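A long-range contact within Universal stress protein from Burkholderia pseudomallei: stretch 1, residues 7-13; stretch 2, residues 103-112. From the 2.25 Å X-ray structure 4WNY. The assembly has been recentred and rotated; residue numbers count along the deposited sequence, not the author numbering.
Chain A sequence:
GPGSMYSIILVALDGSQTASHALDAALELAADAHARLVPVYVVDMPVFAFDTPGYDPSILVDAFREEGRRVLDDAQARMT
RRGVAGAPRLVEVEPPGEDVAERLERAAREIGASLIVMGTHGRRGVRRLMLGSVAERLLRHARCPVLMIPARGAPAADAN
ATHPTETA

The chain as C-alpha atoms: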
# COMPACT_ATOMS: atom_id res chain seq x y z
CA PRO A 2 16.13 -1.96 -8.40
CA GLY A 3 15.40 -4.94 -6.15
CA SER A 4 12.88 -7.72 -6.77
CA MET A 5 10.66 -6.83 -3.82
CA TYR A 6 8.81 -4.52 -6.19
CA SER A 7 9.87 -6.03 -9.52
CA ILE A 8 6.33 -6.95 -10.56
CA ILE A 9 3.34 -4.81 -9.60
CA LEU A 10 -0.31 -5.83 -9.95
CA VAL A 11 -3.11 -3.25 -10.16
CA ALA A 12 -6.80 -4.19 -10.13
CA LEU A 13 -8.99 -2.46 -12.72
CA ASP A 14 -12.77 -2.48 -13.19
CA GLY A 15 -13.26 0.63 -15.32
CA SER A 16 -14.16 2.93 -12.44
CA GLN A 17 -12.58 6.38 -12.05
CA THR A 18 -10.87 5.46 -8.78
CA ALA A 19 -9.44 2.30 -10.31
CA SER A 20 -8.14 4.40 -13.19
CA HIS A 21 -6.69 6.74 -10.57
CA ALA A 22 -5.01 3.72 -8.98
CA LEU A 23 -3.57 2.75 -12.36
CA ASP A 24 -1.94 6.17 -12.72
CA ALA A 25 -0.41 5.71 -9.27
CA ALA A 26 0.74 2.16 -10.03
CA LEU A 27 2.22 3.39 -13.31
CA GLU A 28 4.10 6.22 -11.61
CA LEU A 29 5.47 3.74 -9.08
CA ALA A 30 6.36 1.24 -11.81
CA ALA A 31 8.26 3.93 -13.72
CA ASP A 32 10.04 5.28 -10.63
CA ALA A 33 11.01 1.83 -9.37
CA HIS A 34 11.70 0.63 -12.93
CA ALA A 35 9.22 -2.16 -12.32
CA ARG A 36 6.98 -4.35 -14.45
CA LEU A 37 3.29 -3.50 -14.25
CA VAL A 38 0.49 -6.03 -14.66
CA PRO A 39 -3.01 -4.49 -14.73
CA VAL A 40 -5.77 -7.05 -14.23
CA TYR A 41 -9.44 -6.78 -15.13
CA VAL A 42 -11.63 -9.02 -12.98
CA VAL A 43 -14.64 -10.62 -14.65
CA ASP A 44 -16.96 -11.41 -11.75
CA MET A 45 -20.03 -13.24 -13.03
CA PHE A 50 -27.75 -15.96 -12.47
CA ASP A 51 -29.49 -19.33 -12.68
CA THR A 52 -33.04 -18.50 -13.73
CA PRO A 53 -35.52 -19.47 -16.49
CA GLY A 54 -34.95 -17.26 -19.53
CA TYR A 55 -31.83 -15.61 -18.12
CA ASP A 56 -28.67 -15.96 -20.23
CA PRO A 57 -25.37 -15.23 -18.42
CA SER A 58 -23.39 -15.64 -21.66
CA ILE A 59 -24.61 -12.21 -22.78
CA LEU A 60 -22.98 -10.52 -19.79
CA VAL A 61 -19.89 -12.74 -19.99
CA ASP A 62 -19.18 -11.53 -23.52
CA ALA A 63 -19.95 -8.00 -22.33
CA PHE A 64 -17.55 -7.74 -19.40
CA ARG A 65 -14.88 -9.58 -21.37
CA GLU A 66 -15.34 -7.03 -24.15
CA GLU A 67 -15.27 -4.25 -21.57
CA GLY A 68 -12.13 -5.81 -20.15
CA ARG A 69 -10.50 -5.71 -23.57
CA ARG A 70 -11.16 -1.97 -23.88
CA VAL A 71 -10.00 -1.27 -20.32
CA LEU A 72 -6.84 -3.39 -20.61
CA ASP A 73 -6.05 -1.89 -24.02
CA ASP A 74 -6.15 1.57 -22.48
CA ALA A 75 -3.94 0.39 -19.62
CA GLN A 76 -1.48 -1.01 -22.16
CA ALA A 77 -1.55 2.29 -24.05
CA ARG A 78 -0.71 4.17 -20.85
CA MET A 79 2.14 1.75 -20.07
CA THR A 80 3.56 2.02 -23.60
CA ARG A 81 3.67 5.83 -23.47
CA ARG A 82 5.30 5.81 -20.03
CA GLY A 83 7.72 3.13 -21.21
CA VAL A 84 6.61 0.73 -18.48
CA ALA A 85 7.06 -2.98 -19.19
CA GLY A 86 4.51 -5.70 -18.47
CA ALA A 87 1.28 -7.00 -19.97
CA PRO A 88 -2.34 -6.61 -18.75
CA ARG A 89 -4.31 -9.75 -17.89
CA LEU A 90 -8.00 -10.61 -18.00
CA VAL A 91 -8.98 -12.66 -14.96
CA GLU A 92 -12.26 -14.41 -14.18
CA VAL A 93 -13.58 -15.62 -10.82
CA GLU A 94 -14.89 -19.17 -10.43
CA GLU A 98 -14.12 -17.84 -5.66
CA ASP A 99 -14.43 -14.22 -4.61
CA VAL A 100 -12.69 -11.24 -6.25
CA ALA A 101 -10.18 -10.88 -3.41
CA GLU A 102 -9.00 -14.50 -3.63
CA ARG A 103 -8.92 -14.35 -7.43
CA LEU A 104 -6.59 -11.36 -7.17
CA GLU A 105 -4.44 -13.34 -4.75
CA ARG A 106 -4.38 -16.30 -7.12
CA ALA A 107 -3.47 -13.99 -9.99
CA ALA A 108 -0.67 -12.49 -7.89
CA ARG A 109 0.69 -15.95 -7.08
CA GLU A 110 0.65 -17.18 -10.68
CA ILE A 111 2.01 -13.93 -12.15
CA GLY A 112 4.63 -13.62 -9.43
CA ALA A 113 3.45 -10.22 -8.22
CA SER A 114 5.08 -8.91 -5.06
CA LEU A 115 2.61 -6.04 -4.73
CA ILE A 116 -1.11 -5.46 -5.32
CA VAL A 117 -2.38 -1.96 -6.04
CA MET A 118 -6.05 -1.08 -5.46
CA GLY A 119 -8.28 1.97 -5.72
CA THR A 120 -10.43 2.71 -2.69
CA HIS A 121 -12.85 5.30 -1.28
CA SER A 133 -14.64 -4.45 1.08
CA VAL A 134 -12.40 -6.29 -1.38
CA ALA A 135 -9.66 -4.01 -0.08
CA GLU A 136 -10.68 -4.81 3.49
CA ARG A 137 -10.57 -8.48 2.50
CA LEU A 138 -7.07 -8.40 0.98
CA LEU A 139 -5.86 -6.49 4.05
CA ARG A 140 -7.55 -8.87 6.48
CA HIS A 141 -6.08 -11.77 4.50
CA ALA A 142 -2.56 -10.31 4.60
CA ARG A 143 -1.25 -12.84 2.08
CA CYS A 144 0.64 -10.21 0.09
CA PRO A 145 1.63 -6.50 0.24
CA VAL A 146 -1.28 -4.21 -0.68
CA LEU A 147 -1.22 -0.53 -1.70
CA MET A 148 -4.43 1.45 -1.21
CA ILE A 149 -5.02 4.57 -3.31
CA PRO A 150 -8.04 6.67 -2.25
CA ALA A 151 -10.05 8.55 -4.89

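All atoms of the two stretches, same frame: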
# COMPACT_ATOMS: atom_id res chain seq x y z
N SER A 7 9.57 -5.80 -8.11
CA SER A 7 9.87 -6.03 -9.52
C SER A 7 8.61 -6.13 -10.38
O SER A 7 8.58 -5.64 -11.51
CB SER A 7 10.70 -7.30 -9.68
OG SER A 7 10.01 -8.42 -9.15
N ILE A 8 7.58 -6.77 -9.84
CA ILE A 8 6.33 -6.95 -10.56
C ILE A 8 5.13 -6.45 -9.76
O ILE A 8 4.82 -6.97 -8.68
CB ILE A 8 6.10 -8.43 -10.94
CG1 ILE A 8 7.18 -8.89 -11.93
CG2 ILE A 8 4.72 -8.62 -11.54
CD1 ILE A 8 7.15 -10.38 -12.22
N ILE A 9 4.46 -5.43 -10.29
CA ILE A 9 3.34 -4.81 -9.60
C ILE A 9 2.01 -5.14 -10.26
O ILE A 9 1.87 -5.04 -11.48
CB ILE A 9 3.49 -3.28 -9.54
CG1 ILE A 9 4.88 -2.90 -9.02
CG2 ILE A 9 2.39 -2.67 -8.69
CD1 ILE A 9 5.14 -1.41 -9.06
N LEU A 10 1.03 -5.52 -9.45
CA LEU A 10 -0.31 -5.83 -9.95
C LEU A 10 -1.29 -4.73 -9.52
O LEU A 10 -1.31 -4.33 -8.36
CB LEU A 10 -0.77 -7.20 -9.43
CG LEU A 10 -2.05 -7.84 -9.98
CD1 LEU A 10 -1.96 -9.35 -9.84
CD2 LEU A 10 -3.28 -7.32 -9.26
N VAL A 11 -2.09 -4.24 -10.46
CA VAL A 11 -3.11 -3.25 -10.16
C VAL A 11 -4.48 -3.71 -10.67
O VAL A 11 -4.62 -4.10 -11.84
CB VAL A 11 -2.76 -1.86 -10.77
CG1 VAL A 11 -2.37 -2.00 -12.23
CG2 VAL A 11 -3.91 -0.88 -10.59
N ALA A 12 -5.47 -3.69 -9.79
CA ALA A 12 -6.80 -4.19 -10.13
C ALA A 12 -7.66 -3.11 -10.78
O ALA A 12 -7.88 -2.04 -10.21
CB ALA A 12 -7.49 -4.73 -8.89
N LEU A 13 -8.15 -3.40 -11.99
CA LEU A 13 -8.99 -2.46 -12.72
C LEU A 13 -10.41 -3.00 -12.89
O LEU A 13 -10.62 -4.21 -12.96
CB LEU A 13 -8.38 -2.15 -14.09
CG LEU A 13 -6.91 -1.73 -14.11
CD1 LEU A 13 -6.45 -1.51 -15.54
CD2 LEU A 13 -6.67 -0.48 -13.27
N ARG A 103 -9.31 -14.28 -6.02
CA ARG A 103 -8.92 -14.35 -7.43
C ARG A 103 -7.73 -13.44 -7.71
O ARG A 103 -6.86 -13.78 -8.50
CB ARG A 103 -10.10 -13.96 -8.33
CG ARG A 103 -9.83 -14.16 -9.81
CD ARG A 103 -9.56 -15.62 -10.12
NE ARG A 103 -9.11 -15.81 -11.50
CZ ARG A 103 -7.84 -15.74 -11.87
NH1 ARG A 103 -6.89 -15.47 -10.98
NH2 ARG A 103 -7.51 -15.93 -13.14
N LEU A 104 -7.71 -12.28 -7.05
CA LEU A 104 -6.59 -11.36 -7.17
C LEU A 104 -5.35 -11.94 -6.52
O LEU A 104 -4.23 -11.73 -6.99
CB LEU A 104 -6.94 -10.01 -6.54
CG LEU A 104 -7.98 -9.16 -7.28
CD1 LEU A 104 -8.38 -7.95 -6.46
CD2 LEU A 104 -7.45 -8.74 -8.64
N GLU A 105 -5.54 -12.68 -5.43
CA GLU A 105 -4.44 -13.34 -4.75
C GLU A 105 -3.89 -14.49 -5.58
O GLU A 105 -2.68 -14.72 -5.61
CB GLU A 105 -4.88 -13.85 -3.37
CG GLU A 105 -5.14 -12.75 -2.37
CD GLU A 105 -5.56 -13.27 -1.01
OE1 GLU A 105 -6.07 -14.41 -0.95
OE2 GLU A 105 -5.38 -12.55 -0.01
N ARG A 106 -4.79 -15.22 -6.24
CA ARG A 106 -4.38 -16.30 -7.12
C ARG A 106 -3.62 -15.75 -8.32
O ARG A 106 -2.60 -16.31 -8.73
CB ARG A 106 -5.59 -17.11 -7.59
CG ARG A 106 -5.23 -18.22 -8.56
CD ARG A 106 -6.28 -19.32 -8.57
NE ARG A 106 -7.50 -18.93 -9.26
CZ ARG A 106 -7.70 -19.09 -10.57
NH1 ARG A 106 -8.85 -18.72 -11.11
NH2 ARG A 106 -6.76 -19.63 -11.33
N ALA A 107 -4.11 -14.64 -8.86
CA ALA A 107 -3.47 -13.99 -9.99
C ALA A 107 -2.07 -13.50 -9.60
O ALA A 107 -1.13 -13.62 -10.38
CB ALA A 107 -4.31 -12.83 -10.48
N ALA A 108 -1.95 -12.97 -8.39
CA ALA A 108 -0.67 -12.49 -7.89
C ALA A 108 0.33 -13.63 -7.74
O ALA A 108 1.52 -13.47 -8.04
CB ALA A 108 -0.86 -11.77 -6.56
N ARG A 109 -0.15 -14.77 -7.26
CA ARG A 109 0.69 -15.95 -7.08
C ARG A 109 1.21 -16.49 -8.41
O ARG A 109 2.39 -16.78 -8.55
CB ARG A 109 -0.08 -17.05 -6.35
CG ARG A 109 -0.05 -16.93 -4.84
CD ARG A 109 -1.34 -17.46 -4.23
NE ARG A 109 -1.82 -18.66 -4.92
CZ ARG A 109 -3.02 -19.18 -4.75
NH1 ARG A 109 -3.89 -18.61 -3.92
NH2 ARG A 109 -3.37 -20.27 -5.42
N GLU A 110 0.31 -16.60 -9.38
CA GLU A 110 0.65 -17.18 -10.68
C GLU A 110 1.50 -16.23 -11.53
O GLU A 110 2.37 -16.67 -12.28
CB GLU A 110 -0.62 -17.56 -11.43
CG GLU A 110 -1.48 -18.58 -10.71
CD GLU A 110 -2.81 -18.82 -11.39
OE1 GLU A 110 -3.56 -19.71 -10.95
OE2 GLU A 110 -3.11 -18.11 -12.37
N ILE A 111 1.24 -14.93 -11.41
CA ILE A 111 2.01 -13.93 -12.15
C ILE A 111 3.37 -13.70 -11.49
O ILE A 111 4.37 -13.45 -12.17
CB ILE A 111 1.23 -12.60 -12.25
CG1 ILE A 111 0.03 -12.76 -13.19
CG2 ILE A 111 2.13 -11.47 -12.74
CD1 ILE A 111 -0.94 -11.59 -13.14
N GLY A 112 3.40 -13.83 -10.17
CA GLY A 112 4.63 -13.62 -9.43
C GLY A 112 4.70 -12.20 -8.89
O GLY A 112 5.78 -11.68 -8.63

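Leu10 lies at the centre of the contact between strand 8-13 and helix 103-111. Leu10 CD1 sits 4.2 Å from Ala107 CB, 4.2 Å from Ala108 CB and 4.1 Å from Ile111 CD1, while Leu10 CD2 lies 4.4 Å from Leu104 CD2. Ala107 and Ala108 present only CB here, and Leu10 CD1 comes within 3.9 Å of the backbone at Ala108 N. On the strand, Ile8 and Ala12 flank Leu10: Ile8 CG2 meets Ile111 CG2 at 4.0 Å, and Ala12 CB meets Leu104 CD2 at 4.0 Å.

Strand alternation explains the pattern, since Ile8, Leu10 and Ala12 point toward the helix and Ile9 and Val11 point away. The elements run nearly antiparallel, at 157°, with axes 9.8 Å apart at closest approach, so Ile8, Leu10 and Ala12 fall opposite Gly112, Ala108 and Leu104. No hydrogen bond crosses the interface; the contact rests on van der Waals packing of apolar groups.

At the Ile8 end, Gly112 leaves helical geometry with positive phi, and Gly112 O approaches Ile8 CB at 4.0 Å. Polar chemistry stays on the helix side that makes no contact with the strand, where Arg106 NH2 forms a salt bridge with Glu110 OE1 at 3.2 Å, one turn along.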